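Local coordinates for protein D-lactate dehydrogenase (Fermentative) (Pseudomonas aeruginosa, PDB 6ABJ) that catalyses the NADH-dependent interconversion of pyruvate and D-lactate as a tetrameric, fermentative D-2-hydroxyacid dehydrogenase, at residues A66-D70 with A280-F284; N133-A139 with G152-L158; D157-K161 with M179-E185; R162-I166 with L210-S214. Numbering follows the deposited sequence.

Contact 1. Residues A66-D70 with A280-F284; sequences AFVND and ADIFF
Two loops meet here, one from each of the two parallel-sheet domains of the D-2-hydroxyacid dehydrogenase fold: 66-70 follows strand 63-66 of the smaller sheet, 280-284 follows strand 268-273 of the coenzyme-binding sheet. Residues Phe67 to Asp70 form a type I beta turn, closed by the hydrogen bond from Asp70 N to Phe67 O (3.1 Å); the Asp70 side chain adds a second, Phe67 N to Asp70 OD2 (2.8 Å). The backbones are closest, CA to CA, at Asn69 and Ala280 (5.1 Å). Ala280, in a short 3-10 segment, sets CB 3.6 Å from Val68 O, and its carbonyl O is 3.7 Å from Asn69 CB. Ile282 and Phe283 pack on Phe148 of a second subunit. Phe284, at positive phi (69°) with chi1 m, returns toward the turn. Its ring face receives the edge of Phe67 (chi1 t) in a T-shaped pair, centroids 4.8 Å apart and planes at 72°. Phe67 also lies near Phe314, an NADH-binding residue, which places this interdomain contact beside the coenzyme cleft. Val68 CG2 reaches Phe284 CE2 at 3.4 Å.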
# COMPACT_ATOMS: atom_id res chain seq x y z
N ALA B 66 -11.58 14.54 -28.34
CA ALA B 66 -12.22 13.89 -27.18
C ALA B 66 -11.63 12.52 -26.94
O ALA B 66 -11.12 11.88 -27.85
CB ALA B 66 -13.72 13.73 -27.37
N PHE B 67 -11.73 12.06 -25.70
CA PHE B 67 -11.31 10.75 -25.37
C PHE B 67 -12.57 10.00 -25.00
O PHE B 67 -13.65 10.58 -24.96
CB PHE B 67 -10.31 10.82 -24.16
CG PHE B 67 -9.57 9.53 -23.93
CD1 PHE B 67 -9.05 8.81 -24.98
CD2 PHE B 67 -9.38 9.05 -22.65
CE1 PHE B 67 -8.40 7.60 -24.78
CE2 PHE B 67 -8.73 7.84 -22.44
CZ PHE B 67 -8.20 7.14 -23.50
N VAL B 68 -12.43 8.72 -24.67
CA VAL B 68 -13.62 7.87 -24.48
C VAL B 68 -14.53 8.18 -23.25
O VAL B 68 -15.66 7.70 -23.15
CB VAL B 68 -13.25 6.37 -24.42
CG1 VAL B 68 -12.57 5.93 -25.69
CG2 VAL B 68 -12.38 6.06 -23.20
N ASN B 69 -14.03 8.97 -22.35
CA ASN B 69 -14.76 9.28 -21.14
C ASN B 69 -15.48 10.61 -21.28
O ASN B 69 -16.11 11.14 -20.32
CB ASN B 69 -13.79 9.28 -19.94
CG ASN B 69 -12.60 10.21 -20.15
OD1 ASN B 69 -12.21 10.49 -21.28
ND2 ASN B 69 -12.04 10.68 -19.07
N ASP B 70 -15.33 11.22 -22.46
CA ASP B 70 -16.07 12.43 -22.77
C ASP B 70 -17.50 12.10 -23.25
O ASP B 70 -17.78 11.07 -23.88
CB ASP B 70 -15.32 13.23 -23.84
CG ASP B 70 -14.07 13.91 -23.29
OD1 ASP B 70 -14.16 14.58 -22.24
OD2 ASP B 70 -12.99 13.81 -23.94
N ALA B 280 -15.48 2.95 -19.78
CA ALA B 280 -15.52 4.38 -20.11
C ALA B 280 -16.16 5.23 -18.98
O ALA B 280 -15.78 6.39 -18.78
CB ALA B 280 -16.19 4.60 -21.46
N ASP B 281 -17.07 4.62 -18.22
CA ASP B 281 -17.64 5.24 -17.02
C ASP B 281 -16.79 5.17 -15.74
O ASP B 281 -17.16 5.75 -14.72
CB ASP B 281 -18.94 4.51 -16.65
CG ASP B 281 -20.09 4.90 -17.56
OD1 ASP B 281 -20.31 6.13 -17.68
OD2 ASP B 281 -20.77 3.99 -18.11
N ILE B 282 -15.67 4.44 -15.77
CA ILE B 282 -14.93 4.07 -14.53
C ILE B 282 -13.48 4.51 -14.65
O ILE B 282 -12.97 5.17 -13.79
CB ILE B 282 -14.90 2.54 -14.30
CG1 ILE B 282 -16.31 1.92 -14.31
CG2 ILE B 282 -14.18 2.21 -12.98
CD1 ILE B 282 -17.14 2.20 -13.09
N PHE B 283 -12.85 4.07 -15.72
CA PHE B 283 -11.47 4.31 -15.95
C PHE B 283 -11.12 5.76 -16.28
O PHE B 283 -11.97 6.59 -16.50
CB PHE B 283 -10.99 3.41 -17.06
CG PHE B 283 -10.86 1.91 -16.71
CD1 PHE B 283 -11.17 1.37 -15.47
CD2 PHE B 283 -10.31 1.06 -17.67
CE1 PHE B 283 -10.99 -0.00 -15.25
CE2 PHE B 283 -10.16 -0.28 -17.47
CZ PHE B 283 -10.45 -0.81 -16.24
N PHE B 284 -9.83 6.02 -16.24
CA PHE B 284 -9.22 7.28 -16.59
C PHE B 284 -9.53 8.38 -15.63
O PHE B 284 -9.39 9.53 -15.98
CB PHE B 284 -9.66 7.71 -18.01
CG PHE B 284 -9.64 6.60 -19.00
CD1 PHE B 284 -8.44 6.04 -19.36
CD2 PHE B 284 -10.82 6.07 -19.50
CE1 PHE B 284 -8.41 4.99 -20.24
CE2 PHE B 284 -10.81 5.02 -20.38
CZ PHE B 284 -9.60 4.49 -20.76

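Contact 2. Residues N133-A139 with G152-L158; sequences NRRLHRA and GLTGFDL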
# COMPACT_ATOMS: atom_id res chain seq x y z
N ASN B 133 2.63 -13.82 -12.38
CA ASN B 133 3.34 -15.08 -12.21
C ASN B 133 4.29 -14.96 -10.99
O ASN B 133 4.26 -15.78 -10.06
CB ASN B 133 4.12 -15.32 -13.48
CG ASN B 133 4.92 -16.60 -13.47
OD1 ASN B 133 5.36 -17.09 -12.41
ND2 ASN B 133 5.22 -17.10 -14.66
N ARG B 134 5.10 -13.91 -11.00
CA ARG B 134 6.12 -13.74 -10.01
C ARG B 134 5.61 -12.86 -8.79
O ARG B 134 6.37 -12.53 -7.87
CB ARG B 134 7.42 -13.20 -10.59
CG ARG B 134 7.91 -13.95 -11.85
CD ARG B 134 8.06 -15.44 -11.59
NE ARG B 134 9.17 -15.65 -10.73
CZ ARG B 134 10.42 -15.95 -11.10
NH1 ARG B 134 10.73 -16.26 -12.33
NH2 ARG B 134 11.33 -16.04 -10.19
N ARG B 135 4.33 -12.50 -8.84
CA ARG B 135 3.74 -11.72 -7.77
C ARG B 135 4.51 -10.45 -7.48
O ARG B 135 4.67 -10.06 -6.32
CB ARG B 135 3.64 -12.55 -6.49
CG ARG B 135 2.52 -13.58 -6.52
CD ARG B 135 3.00 -14.87 -7.16
NE ARG B 135 2.31 -16.04 -6.63
CZ ARG B 135 2.02 -17.12 -7.35
NH1 ARG B 135 2.36 -17.18 -8.62
NH2 ARG B 135 1.38 -18.14 -6.78
N LEU B 136 4.99 -9.80 -8.53
CA LEU B 136 5.86 -8.67 -8.35
C LEU B 136 5.20 -7.46 -7.65
O LEU B 136 5.85 -6.77 -6.92
CB LEU B 136 6.40 -8.21 -9.68
CG LEU B 136 7.27 -9.24 -10.48
CD1 LEU B 136 7.70 -8.74 -11.84
CD2 LEU B 136 8.41 -9.72 -9.62
N HIS B 137 3.92 -7.26 -7.89
CA HIS B 137 3.15 -6.17 -7.24
C HIS B 137 3.07 -6.45 -5.73
O HIS B 137 3.26 -5.53 -4.90
CB HIS B 137 1.77 -6.08 -7.92
CG HIS B 137 0.96 -7.33 -7.88
ND1 HIS B 137 1.27 -8.47 -8.58
CD2 HIS B 137 -0.15 -7.63 -7.19
CE1 HIS B 137 0.38 -9.40 -8.33
NE2 HIS B 137 -0.51 -8.89 -7.50
N ARG B 138 2.89 -7.71 -5.37
CA ARG B 138 2.86 -8.11 -3.93
C ARG B 138 4.27 -7.98 -3.30
O ARG B 138 4.42 -7.46 -2.19
CB ARG B 138 2.35 -9.50 -3.76
CG ARG B 138 0.90 -9.68 -4.33
CD ARG B 138 0.27 -11.03 -3.87
NE ARG B 138 0.14 -11.06 -2.41
CZ ARG B 138 0.27 -12.14 -1.63
NH1 ARG B 138 0.45 -13.36 -2.16
NH2 ARG B 138 0.16 -11.97 -0.32
N ALA B 139 5.29 -8.47 -4.03
CA ALA B 139 6.70 -8.32 -3.55
C ALA B 139 7.09 -6.88 -3.28
O ALA B 139 7.68 -6.58 -2.26
CB ALA B 139 7.65 -8.96 -4.51
N GLY B 152 4.33 -17.44 -0.30
CA GLY B 152 3.29 -17.15 -1.25
C GLY B 152 3.69 -16.50 -2.58
O GLY B 152 2.85 -16.33 -3.44
N LEU B 153 4.98 -16.22 -2.79
CA LEU B 153 5.45 -15.55 -4.00
C LEU B 153 5.99 -16.48 -5.10
O LEU B 153 6.35 -16.00 -6.19
CB LEU B 153 6.53 -14.53 -3.64
CG LEU B 153 6.19 -13.49 -2.60
CD1 LEU B 153 7.33 -12.49 -2.44
CD2 LEU B 153 4.91 -12.69 -2.98
N THR B 154 5.99 -17.80 -4.84
CA THR B 154 6.48 -18.75 -5.80
C THR B 154 5.70 -18.71 -7.10
O THR B 154 4.45 -18.90 -7.07
CB THR B 154 6.47 -20.18 -5.24
OG1 THR B 154 7.16 -20.18 -4.02
CG2 THR B 154 7.17 -21.15 -6.19
N GLY B 155 6.39 -18.59 -8.21
CA GLY B 155 5.77 -18.61 -9.54
C GLY B 155 6.02 -19.88 -10.31
O GLY B 155 6.17 -20.98 -9.71
N PHE B 156 6.01 -19.76 -11.62
CA PHE B 156 6.26 -20.85 -12.52
C PHE B 156 7.09 -20.37 -13.71
O PHE B 156 6.99 -19.22 -14.15
CB PHE B 156 4.92 -21.47 -12.96
CG PHE B 156 4.00 -20.53 -13.72
CD1 PHE B 156 3.07 -19.76 -13.05
CD2 PHE B 156 4.04 -20.44 -15.08
CE1 PHE B 156 2.18 -18.96 -13.75
CE2 PHE B 156 3.14 -19.62 -15.79
CZ PHE B 156 2.18 -18.92 -15.10
N ASP B 157 7.93 -21.26 -14.22
CA ASP B 157 8.70 -20.93 -15.40
C ASP B 157 7.72 -20.77 -16.56
O ASP B 157 6.82 -21.60 -16.75
CB ASP B 157 9.62 -22.08 -15.79
CG ASP B 157 10.73 -22.29 -14.80
OD1 ASP B 157 10.84 -21.52 -13.83
OD2 ASP B 157 11.50 -23.25 -15.01
N LEU B 158 7.90 -19.73 -17.36
CA LEU B 158 7.19 -19.62 -18.59
C LEU B 158 7.69 -20.62 -19.67
O LEU B 158 6.89 -21.19 -20.47
CB LEU B 158 7.31 -18.21 -19.15
CG LEU B 158 6.58 -17.10 -18.36
CD1 LEU B 158 6.85 -15.73 -18.92
CD2 LEU B 158 5.06 -17.34 -18.26
O HOH W 1 8.47 -15.77 -7.80
O HOH W 2 8.85 -17.03 -14.46
O HOH W 3 0.41 -17.45 -3.89
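A Schellman motif breaks the helical path of 133-139: Arg135, at positive phi (54°), ends helix 118-134 and at once serves as N-cap of helix 136-143, its O accepting Ala139 N at 2.9 Å. The irregular 152-158 segment runs alongside this break, with Arg134 CA 4.9 Å from Gly155 CA and Arg135 CA 5.6 Å from Leu153 CA. Gly155 CA sits 3.2 Å from Asn133 O; a CB on Gly155 would clash with Asn133 OD1 and Arg134 CD. The side-chain amide of Asn133 hydrogen-bonds the backbone of Phe156 in both directions, OD1 accepting Phe156 N at 2.9 Å and ND2 donating to Phe156 O at 2.8 Å, while ND2 also lies over the Phe156 ring. Leu153 fills the space beside Arg135 and Ala139. Arg134 reaches Leu153 O and Phe156 O through waters and bonds Ala120 O of a second subunit, placing the contact at a tetramer interface. Arg135 NH1 turns back to Asn133 O (2.8 Å), and its NE donates to Gly152 O at 3.2 Å.

Contact 3. Residues D157-K161 with M179-E185; sequences DLHGK and MAGFGCE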
# COMPACT_ATOMS: atom_id res chain seq x y z
N ASP B 157 7.93 -21.26 -14.22
CA ASP B 157 8.70 -20.93 -15.40
C ASP B 157 7.72 -20.77 -16.56
O ASP B 157 6.82 -21.60 -16.75
CB ASP B 157 9.62 -22.08 -15.79
CG ASP B 157 10.73 -22.29 -14.80
OD1 ASP B 157 10.84 -21.52 -13.83
OD2 ASP B 157 11.50 -23.25 -15.01
N LEU B 158 7.90 -19.73 -17.36
CA LEU B 158 7.19 -19.62 -18.59
C LEU B 158 7.69 -20.62 -19.67
O LEU B 158 6.89 -21.19 -20.47
CB LEU B 158 7.31 -18.21 -19.15
CG LEU B 158 6.58 -17.10 -18.36
CD1 LEU B 158 6.85 -15.73 -18.92
CD2 LEU B 158 5.06 -17.34 -18.26
N HIS B 159 8.99 -20.81 -19.69
CA HIS B 159 9.59 -21.82 -20.57
C HIS B 159 8.83 -23.13 -20.53
O HIS B 159 8.64 -23.69 -19.48
CB HIS B 159 11.06 -22.02 -20.21
CG HIS B 159 11.77 -22.94 -21.15
ND1 HIS B 159 12.13 -24.23 -20.79
CD2 HIS B 159 12.18 -22.78 -22.42
CE1 HIS B 159 12.70 -24.83 -21.83
NE2 HIS B 159 12.74 -23.96 -22.82
N GLY B 160 8.37 -23.62 -21.69
CA GLY B 160 7.74 -24.91 -21.76
C GLY B 160 6.22 -24.85 -21.56
O GLY B 160 5.51 -25.81 -21.91
N LYS B 161 5.69 -23.73 -21.06
CA LYS B 161 4.25 -23.65 -20.83
C LYS B 161 3.47 -23.41 -22.14
O LYS B 161 4.01 -22.88 -23.12
CB LYS B 161 3.89 -22.54 -19.83
CG LYS B 161 4.47 -22.70 -18.44
CD LYS B 161 4.03 -24.02 -17.81
CE LYS B 161 4.52 -24.26 -16.39
NZ LYS B 161 6.00 -24.12 -16.29
N MET B 179 6.02 -14.36 -26.80
CA MET B 179 5.93 -15.51 -25.90
C MET B 179 6.73 -16.73 -26.45
O MET B 179 7.29 -17.51 -25.65
CB MET B 179 4.48 -15.91 -25.60
CG MET B 179 3.65 -14.83 -24.91
SD MET B 179 4.44 -14.30 -23.34
CE MET B 179 4.16 -15.74 -22.34
N ALA B 180 6.77 -16.86 -27.77
CA ALA B 180 7.67 -17.84 -28.40
C ALA B 180 9.12 -17.68 -28.00
O ALA B 180 9.78 -18.66 -27.74
CB ALA B 180 7.52 -17.79 -29.91
N GLY B 181 9.59 -16.45 -27.82
CA GLY B 181 10.96 -16.18 -27.36
C GLY B 181 11.30 -16.61 -25.95
O GLY B 181 12.47 -16.84 -25.62
N PHE B 182 10.26 -16.76 -25.12
CA PHE B 182 10.43 -17.31 -23.78
C PHE B 182 10.52 -18.85 -23.86
O PHE B 182 10.79 -19.52 -22.86
CB PHE B 182 9.22 -16.93 -22.89
CG PHE B 182 9.23 -15.54 -22.33
CD1 PHE B 182 9.84 -15.28 -21.11
CD2 PHE B 182 8.52 -14.52 -22.93
CE1 PHE B 182 9.84 -14.00 -20.58
CE2 PHE B 182 8.50 -13.21 -22.37
CZ PHE B 182 9.13 -12.98 -21.19
N GLY B 183 10.32 -19.44 -25.06
CA GLY B 183 10.31 -20.90 -25.17
C GLY B 183 8.98 -21.52 -24.79
O GLY B 183 8.91 -22.67 -24.35
N CYS B 184 7.91 -20.73 -24.93
CA CYS B 184 6.59 -21.26 -24.67
C CYS B 184 6.17 -22.07 -25.90
O CYS B 184 6.63 -21.81 -27.02
CB CYS B 184 5.62 -20.13 -24.44
SG CYS B 184 6.05 -19.10 -23.01
N GLU B 185 5.24 -22.97 -25.67
CA GLU B 185 4.60 -23.71 -26.73
C GLU B 185 3.34 -22.92 -27.07
O GLU B 185 2.41 -22.84 -26.23
CB GLU B 185 4.24 -25.09 -26.23
CG GLU B 185 3.57 -25.97 -27.28
CD GLU B 185 3.16 -27.33 -26.80
OE1 GLU B 185 3.51 -27.81 -25.71
OE2 GLU B 185 2.41 -27.92 -27.57
O HOH W 4 5.50 -27.66 -23.85
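Backbone hydrogen bonds tie the loop 157-161 to the end of helix 170-181. Gly160 N donates to Gly183 O at 2.9 Å, and Glu185 N to Lys161 O at 2.8 Å; His159 CA adds a CA-H...O contact to Phe182 O at 3.5 Å. Each segment turns tightly here. Leu158 to Lys161 is a type II turn, closed by Lys161 N to Leu158 O (2.9 Å), with Gly160 at positive phi. Gly183, also at positive phi, ends the helix in a Schellman motif, and a CB there would clash with His159 CD2.

The apolar part centres on Leu158, whose CD1 lies over the Phe182 ring in a CH-pi contact, 4.0 Å from the centroid. The same CD1 is 4.4 Å from Met179 CE, and Leu158 CB is 4.2 Å from Cys184 SG.

Among the polar groups, water 4 donates to both Gly160 O and Glu185 OE1, each at 2.7 Å. Lys161 NZ bonds Asp157 O at 2.7 Å and forms a salt bridge with Glu318 of a second subunit.

The contact thus joins the entry to strand 162-166 with the helix-to-strand turn of the first beta-alpha-beta unit of the Rossmann-type domain. Helix 118-134 lines its apolar side through Val126 and Leu130, and Glu185 opens strand 185-189 alongside strand 162-166.

Contact 4. Residues R162-I166 with L210-S214; sequences RVGVI and LLAES
Leu210, with chi1 and chi2 both t, lies across Gly164 and reaches on to Ile166: its CG is 3.9 Å from Gly164 CA, its CD2 3.8 Å from Ile166 CG1, and its CD1 3.8 Å from Val165 O. Residues 162-166 are an extended strand and 210-213 the last turn of helix 207-213, with Ser214 the first residue to leave helical angles. The closest CA pair is Arg162 and Ser214, 4.9 Å apart. Glycine suits position 164, since a CB would clash with Leu210 CD2 and Ser214 OG; Gly164 CA lies 3.4 Å from that OG. Here a helix packs on the central parallel sheet of the Rossmann-type NAD-binding domain, against strand 162-166, which leads into the GxGxxG-like turn; the CA-to-CB bonds of Val163 and Val165 point away from this helix, and their side chains touch helix 170-181. Ile166 (chi1 m, chi2 t) sets CD1 4.1 Å from Leu211 CD2. Ser214, with chi1 m, donates from OG to Leu210 O at 2.7 Å. At the exposed end the extended Arg162 brings CD to 3.3 Å from Glu213 O, its NE salt-bridged to Glu185, while Glu213 OE1 pairs with Arg203.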
# COMPACT_ATOMS: atom_id res chain seq x y z
N ARG B 162 2.22 -23.85 -22.16
CA ARG B 162 1.33 -23.64 -23.30
C ARG B 162 0.63 -22.32 -23.16
O ARG B 162 -0.02 -22.08 -22.14
CB ARG B 162 0.29 -24.77 -23.35
CG ARG B 162 0.97 -26.08 -23.73
CD ARG B 162 0.20 -27.32 -23.37
NE ARG B 162 1.11 -28.42 -23.69
CZ ARG B 162 0.97 -29.66 -23.23
NH1 ARG B 162 -0.06 -29.95 -22.44
NH2 ARG B 162 1.81 -30.61 -23.62
N VAL B 163 0.75 -21.49 -24.18
CA VAL B 163 0.20 -20.18 -24.20
C VAL B 163 -0.79 -20.15 -25.36
O VAL B 163 -0.41 -20.37 -26.50
CB VAL B 163 1.29 -19.16 -24.40
CG1 VAL B 163 0.70 -17.77 -24.58
CG2 VAL B 163 2.27 -19.14 -23.22
N GLY B 164 -2.05 -19.88 -25.05
CA GLY B 164 -3.10 -19.87 -26.05
C GLY B 164 -3.51 -18.46 -26.41
O GLY B 164 -3.98 -17.67 -25.57
N VAL B 165 -3.36 -18.16 -27.69
CA VAL B 165 -3.66 -16.86 -28.24
C VAL B 165 -4.96 -16.91 -28.98
O VAL B 165 -5.08 -17.62 -30.03
CB VAL B 165 -2.56 -16.46 -29.19
CG1 VAL B 165 -2.78 -15.03 -29.68
CG2 VAL B 165 -1.21 -16.63 -28.53
N ILE B 166 -5.93 -16.19 -28.47
CA ILE B 166 -7.22 -16.13 -29.08
C ILE B 166 -7.29 -14.84 -29.90
O ILE B 166 -7.43 -13.73 -29.37
CB ILE B 166 -8.32 -16.21 -28.02
CG1 ILE B 166 -8.24 -17.59 -27.36
CG2 ILE B 166 -9.73 -16.05 -28.64
CD1 ILE B 166 -9.18 -17.71 -26.21
N LEU B 210 -7.97 -25.24 -27.24
CA LEU B 210 -7.09 -24.20 -26.73
C LEU B 210 -7.34 -23.92 -25.25
O LEU B 210 -6.39 -23.87 -24.45
CB LEU B 210 -7.22 -22.92 -27.54
CG LEU B 210 -6.26 -21.80 -27.17
CD1 LEU B 210 -6.00 -20.94 -28.43
CD2 LEU B 210 -6.87 -20.95 -26.10
N LEU B 211 -8.59 -23.77 -24.87
CA LEU B 211 -8.94 -23.43 -23.53
C LEU B 211 -8.57 -24.58 -22.58
O LEU B 211 -7.99 -24.37 -21.47
CB LEU B 211 -10.38 -23.05 -23.47
CG LEU B 211 -10.79 -21.69 -24.09
CD1 LEU B 211 -12.30 -21.52 -24.09
CD2 LEU B 211 -10.19 -20.51 -23.41
N ALA B 212 -8.86 -25.79 -22.98
CA ALA B 212 -8.51 -26.94 -22.09
C ALA B 212 -6.97 -27.18 -21.98
O ALA B 212 -6.52 -27.64 -20.95
CB ALA B 212 -9.18 -28.18 -22.60
N GLU B 213 -6.18 -26.78 -22.95
CA GLU B 213 -4.79 -27.14 -22.98
C GLU B 213 -3.87 -26.06 -22.46
O GLU B 213 -2.73 -26.35 -22.11
CB GLU B 213 -4.35 -27.51 -24.41
CG GLU B 213 -4.99 -28.82 -24.94
CD GLU B 213 -4.69 -29.22 -26.35
OE1 GLU B 213 -3.64 -28.86 -26.81
OE2 GLU B 213 -5.51 -29.99 -26.97
N SER B 214 -4.32 -24.81 -22.42
CA SER B 214 -3.44 -23.70 -22.21
C SER B 214 -3.17 -23.43 -20.70
O SER B 214 -4.10 -23.44 -19.91
CB SER B 214 -4.07 -22.47 -22.83
OG SER B 214 -4.07 -22.53 -24.23

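Overall arrangement
Contacts 2, 3 and 4 cluster in the coenzyme-binding domain, whereas contact 1 bridges the two domains about 32 to 36 Å away, centre to centre, and encloses the others along the chain. Contact 4 is buried against the sheet, largely apolar and untouched by other subunits. Contact 3, partly exposed, relies on backbone hydrogen bonds between turns, and contact 2, buried at a subunit interface, on side-chain-to-backbone bonds and water. Contacts 2 and 3 share Asp157 and Leu158. Contacts 3 and 4 meet where Val163 packs on Cys184 and Met179 and Arg162 salt-bridges Glu185. Contact 1 instead rests on aromatic and aliphatic packing, and like contacts 2 and 3 it touches a second subunit.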